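Local coordinates for F5/8 type C domain protein (Bacteroides ovatus, PDB 4ZRX) that is a putative alpha-L-fucosidase, probably hydrolysing fucosides with its TIM-barrel domain, and carries an F5/8 type C domain of the kind that often binds sugars, at residues Glu509-Met514 and Met577-Val582; Leu563-Thr566 and Val572-Val575. All blocks are in the same frame, centred on the assembly; numbering follows the deposited sequence.

Contact 1 (Glu509-Met514 and Met577-Val582); sequences EVKPTM and MNEIGV
Lys511 and Glu579 reach for each other from opposite directions and join in one salt bridge, with NZ of Lys511 2.7 Å from OE2 of Glu579. OE2 receives the ammonium on its syn lone pair, on the side of the other oxygen. Both side chains run extended beyond CG. At the Lys511 end CG sits between the backbone N and the carbonyl carbon (chi1 48°), and the straight chain from there brings the ammonium across the gap. Water 1 bridges the same two groups: it donates to OE1 of Glu579 at 2.6 Å and accepts a weak bond from NZ of Lys511 at 3.3 Å. The buried carboxylate is well supplied with donors. Besides the lysine, OE2 receives the backbone NH of Ser506, and besides the water, OE1 receives that of Asn576, so two main-chain bonds, one to each oxygen, probably hold the carboxylate's rotation independently of the lysine. Several donors and a cation would probably keep Glu579 ionised. Lys511 is deposited in two conformers, so the pairing described belongs to one of them. The backbones on both sides are turned as well: Met514 N bonds Lys511 O at 3.2 Å in a type I beta turn, and Asn576 OD1 takes Asn578 N in an Asx turn leading into the short 3-10 segment 577-579. The salt bridge joins the loop between strands 495-503 and 517-523 to the turn before strand 580-584, within the F5/8 type C (discoidin-like) beta-sandwich.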
loop_
_atom_site.group_PDB
_atom_site.type_symbol
_atom_site.label_atom_id
_atom_site.label_comp_id
_atom_site.label_asym_id
_atom_site.label_seq_id
_atom_site.Cartn_x
_atom_site.Cartn_y
_atom_site.Cartn_z
ATOM N N GLU A 509 -24.416 -9.032 1.342
ATOM C CA GLU A 509 -25.197 -7.923 0.841
ATOM C C GLU A 509 -26.543 -8.409 0.334
ATOM O O GLU A 509 -26.666 -9.488 -0.216
ATOM C CB GLU A 509 -24.420 -7.108 -0.207
ATOM C CG GLU A 509 -24.398 -7.694 -1.554
ATOM C CD GLU A 509 -23.334 -7.058 -2.483
ATOM O OE1 GLU A 509 -22.999 -5.885 -2.260
ATOM O OE2 GLU A 509 -22.859 -7.754 -3.423
ATOM N N VAL A 510 -27.566 -7.614 0.598
ATOM C CA VAL A 510 -28.902 -7.903 0.123
ATOM C C VAL A 510 -28.929 -7.743 -1.390
ATOM O O VAL A 510 -28.195 -6.923 -1.949
ATOM C CB VAL A 510 -29.934 -6.943 0.810
ATOM C CG1 VAL A 510 -31.325 -6.984 0.144
ATOM C CG2 VAL A 510 -29.999 -7.271 2.297
ATOM N N LYS A 511 -29.769 -8.529 -2.047
ATOM C CA LYS A 511 -29.972 -8.443 -3.497
ATOM C C LYS A 511 -31.315 -9.049 -3.849
ATOM O O LYS A 511 -31.721 -10.012 -3.185
ATOM C CB LYS A 511 -28.854 -9.195 -4.246
ATOM C CG LYS A 511 -28.568 -10.606 -3.704
ATOM C CD LYS A 511 -27.353 -11.231 -4.373
ATOM C CE LYS A 511 -27.031 -12.585 -3.753
ATOM N NZ LYS A 511 -25.871 -13.197 -4.441
ATOM N N PRO A 512 -31.989 -8.536 -4.909
ATOM C CA PRO A 512 -33.275 -9.115 -5.356
ATOM C C PRO A 512 -33.256 -10.611 -5.652
ATOM O O PRO A 512 -34.261 -11.280 -5.478
ATOM C CB PRO A 512 -33.565 -8.361 -6.669
ATOM C CG PRO A 512 -32.912 -7.051 -6.492
ATOM C CD PRO A 512 -31.707 -7.261 -5.610
ATOM N N THR A 513 -32.112 -11.103 -6.110
ATOM C CA THR A 513 -31.973 -12.498 -6.534
ATOM C C THR A 513 -31.586 -13.528 -5.422
ATOM O O THR A 513 -31.347 -14.722 -5.701
ATOM C CB THR A 513 -30.940 -12.553 -7.667
ATOM O OG1 THR A 513 -30.941 -13.859 -8.236
ATOM C CG2 THR A 513 -29.578 -12.255 -7.154
HETATM N N MSE A 514 -31.474 -13.061 -4.179
HETATM C CA MSE A 514 -31.024 -13.938 -3.078
HETATM C C MSE A 514 -32.062 -15.011 -2.745
HETATM O O MSE A 514 -33.257 -14.827 -3.005
HETATM C CB MSE A 514 -30.721 -13.118 -1.824
HETATM C CG MSE A 514 -31.948 -12.504 -1.139
HETATM SE SE MSE A 514 -31.419 -11.074 0.072
HETATM C CE MSE A 514 -29.839 -11.949 0.927
HETATM N N MSE A 577 -21.916 -21.414 -5.888
HETATM C CA MSE A 577 -21.259 -22.367 -5.023
HETATM C C MSE A 577 -20.465 -21.734 -3.826
HETATM O O MSE A 577 -20.362 -22.333 -2.736
HETATM C CB MSE A 577 -20.319 -23.202 -5.881
HETATM C CG MSE A 577 -19.903 -24.449 -5.221
HETATM SE SE MSE A 577 -19.091 -25.655 -6.540
HETATM C CE MSE A 577 -17.292 -24.921 -6.545
ATOM N N ASN A 578 -19.862 -20.562 -4.058
ATOM C CA ASN A 578 -19.127 -19.837 -3.009
ATOM C C ASN A 578 -20.028 -19.273 -1.901
ATOM O O ASN A 578 -19.497 -18.854 -0.865
ATOM C CB ASN A 578 -18.254 -18.695 -3.606
ATOM C CG ASN A 578 -16.897 -19.189 -4.160
ATOM O OD1 ASN A 578 -16.377 -20.244 -3.780
ATOM N ND2 ASN A 578 -16.309 -18.398 -5.058
ATOM N N GLU A 579 -21.361 -19.273 -2.112
ATOM C CA GLU A 579 -22.329 -18.855 -1.088
ATOM C C GLU A 579 -22.848 -20.031 -0.245
ATOM O O GLU A 579 -23.752 -19.825 0.562
ATOM C CB GLU A 579 -23.532 -18.192 -1.764
ATOM C CG GLU A 579 -23.089 -16.933 -2.588
ATOM C CD GLU A 579 -24.259 -16.259 -3.269
ATOM O OE1 GLU A 579 -24.967 -16.910 -4.048
ATOM O OE2 GLU A 579 -24.467 -15.043 -3.034
ATOM N N ILE A 580 -22.377 -21.247 -0.521
ATOM C CA ILE A 580 -22.789 -22.397 0.221
ATOM C C ILE A 580 -21.619 -22.874 1.052
ATOM O O ILE A 580 -20.479 -22.880 0.567
ATOM C CB ILE A 580 -23.239 -23.506 -0.756
ATOM C CG1 ILE A 580 -24.470 -23.047 -1.549
ATOM C CG2 ILE A 580 -23.472 -24.791 -0.009
ATOM C CD1 ILE A 580 -25.687 -22.766 -0.708
ATOM N N GLY A 581 -21.892 -23.270 2.296
ATOM C CA GLY A 581 -20.919 -23.993 3.133
ATOM C C GLY A 581 -21.581 -25.233 3.715
ATOM O O GLY A 581 -22.813 -25.374 3.721
ATOM N N VAL A 582 -20.743 -26.130 4.215
ATOM C CA VAL A 582 -21.187 -27.280 4.953
ATOM C C VAL A 582 -20.232 -27.539 6.129
ATOM O O VAL A 582 -19.032 -27.175 6.061
ATOM C CB VAL A 582 -21.270 -28.547 4.024
ATOM C CG1 VAL A 582 -22.236 -28.326 2.861
ATOM C CG2 VAL A 582 -19.874 -28.987 3.478
HETATM O O HOH W 1 -27.399 -15.995 -3.648
#

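Contact 2 (Leu563-Thr566 and Val572-Val575); sequences LEAT and VAKV. With EDO (1,2-ethanediol), chain E.
Ala573 N donates to Ala565 O at 3.0 Å (N-H...O angle 166°), in a single beta bridge that pairs Thr566 with Val572 before the two segments splay apart, their directions differing by 136°. Beside this bond the methyls of Ala565 and Ala573 meet, CB to CB at 4.0 Å. At the splayed end the side chains of Leu563 and Val575 cross at about a right angle, CD2 of the leucine 4.2 Å from CG2 of the valine. That methyl lies beside the backbone N of Val575, while CG1 stands anti to it (chi1 -176°), which leaves CG2 to face the leucine. A 1,2-ethanediol, probably from the crystallisation liquor, sits between the diverging backbones. Its O1 donates to Leu563 O at 2.7 Å, its O2 accepts from Ala565 N at 3.0 Å, and it also bonds Leu488 N. CG2 of Val575 and CG1 of Val572 each approach one of its carbons at 3.9 Å. Chemically the contact is one backbone bond flanked by apolar side chains, and the diol most likely stands where water would otherwise meet Leu563 O and Ala565 N.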
loop_
_atom_site.group_PDB
_atom_site.type_symbol
_atom_site.label_atom_id
_atom_site.label_comp_id
_atom_site.label_asym_id
_atom_site.label_seq_id
_atom_site.Cartn_x
_atom_site.Cartn_y
_atom_site.Cartn_z
ATOM N N LEU A 563 -29.568 -27.196 -3.690
ATOM C CA LEU A 563 -30.442 -26.191 -3.079
ATOM C C LEU A 563 -31.411 -25.681 -4.122
ATOM O O LEU A 563 -30.961 -25.113 -5.126
ATOM C CB LEU A 563 -29.631 -25.014 -2.487
ATOM C CG LEU A 563 -30.440 -23.973 -1.694
ATOM C CD1 LEU A 563 -30.875 -24.502 -0.313
ATOM C CD2 LEU A 563 -29.692 -22.642 -1.520
ATOM N N GLU A 564 -32.711 -25.902 -3.905
ATOM C CA GLU A 564 -33.790 -25.303 -4.689
ATOM C C GLU A 564 -34.288 -24.103 -3.905
ATOM O O GLU A 564 -34.605 -24.225 -2.738
ATOM C CB GLU A 564 -34.938 -26.299 -4.952
ATOM C CG GLU A 564 -34.485 -27.464 -5.866
ATOM C CD GLU A 564 -35.571 -28.521 -6.210
ATOM O OE1 GLU A 564 -36.752 -28.311 -5.836
ATOM O OE2 GLU A 564 -35.222 -29.553 -6.863
ATOM N N ALA A 565 -34.339 -22.928 -4.520
ATOM C CA ALA A 565 -34.762 -21.747 -3.784
ATOM C C ALA A 565 -35.471 -20.699 -4.629
ATOM O O ALA A 565 -35.195 -20.551 -5.846
ATOM C CB ALA A 565 -33.556 -21.132 -3.049
ATOM N N THR A 566 -36.375 -19.983 -3.960
ATOM C CA THR A 566 -37.011 -18.789 -4.504
ATOM C C THR A 566 -36.668 -17.558 -3.647
ATOM O O THR A 566 -36.274 -17.653 -2.472
ATOM C CB THR A 566 -38.546 -18.962 -4.607
ATOM O OG1 THR A 566 -39.046 -19.444 -3.361
ATOM C CG2 THR A 566 -38.921 -19.965 -5.717
ATOM N N VAL A 572 -37.203 -17.382 -9.153
ATOM C CA VAL A 572 -36.135 -18.351 -8.958
ATOM C C VAL A 572 -34.855 -17.653 -8.448
ATOM O O VAL A 572 -34.351 -16.726 -9.063
ATOM C CB VAL A 572 -35.827 -19.094 -10.237
ATOM C CG1 VAL A 572 -34.597 -20.001 -10.049
ATOM C CG2 VAL A 572 -37.065 -19.888 -10.693
ATOM N N ALA A 573 -34.324 -18.111 -7.321
ATOM C CA ALA A 573 -33.103 -17.513 -6.776
ATOM C C ALA A 573 -31.889 -17.915 -7.583
ATOM O O ALA A 573 -31.899 -18.933 -8.271
ATOM C CB ALA A 573 -32.904 -17.909 -5.303
ATOM N N LYS A 574 -30.855 -17.090 -7.507
ATOM C CA LYS A 574 -29.552 -17.435 -8.014
ATOM C C LYS A 574 -28.595 -17.560 -6.853
ATOM O O LYS A 574 -28.350 -16.580 -6.089
ATOM C CB LYS A 574 -29.015 -16.349 -8.947
ATOM C CG LYS A 574 -29.781 -16.242 -10.267
ATOM C CD LYS A 574 -29.135 -15.181 -11.162
ATOM C CE LYS A 574 -29.593 -15.280 -12.605
ATOM N NZ LYS A 574 -31.028 -14.930 -12.748
ATOM N N VAL A 575 -27.982 -18.725 -6.786
ATOM C CA VAL A 575 -27.027 -19.038 -5.737
ATOM C C VAL A 575 -25.735 -19.531 -6.388
ATOM O O VAL A 575 -25.789 -20.315 -7.320
ATOM C CB VAL A 575 -27.661 -20.106 -4.781
ATOM C CG1 VAL A 575 -26.747 -20.405 -3.592
ATOM C CG2 VAL A 575 -28.970 -19.568 -4.239
HETATM C C1 EDO E . -31.244 -21.829 -6.538
HETATM O O1 EDO E . -30.333 -22.930 -6.617
HETATM C C2 EDO E . -32.390 -21.969 -7.536
HETATM O O2 EDO E . -33.137 -23.146 -7.224
#

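Both contacts belong to the F5/8 type C domain, with centres about 9 Å apart, on the same side of the centre of the chain and well away from it. The order is 509-514, 563-566, 572-575, 577-582, so contact 2 falls wholly between the two halves of contact 1. Strand 560-566 lies in the five-stranded antiparallel sheet and strand 580-584 pairs with 495-503 in the other; the loop carrying 572-575 connects them. The contacts also touch directly: Lys574 N probably bonds Thr513 O at 3.0 Å, and Val575 CG1 packs on Ile580 CD1 at 3.9 Å. Together they join the loops after strands 495-503 and 560-566 to each other and to the strands of the two sheets.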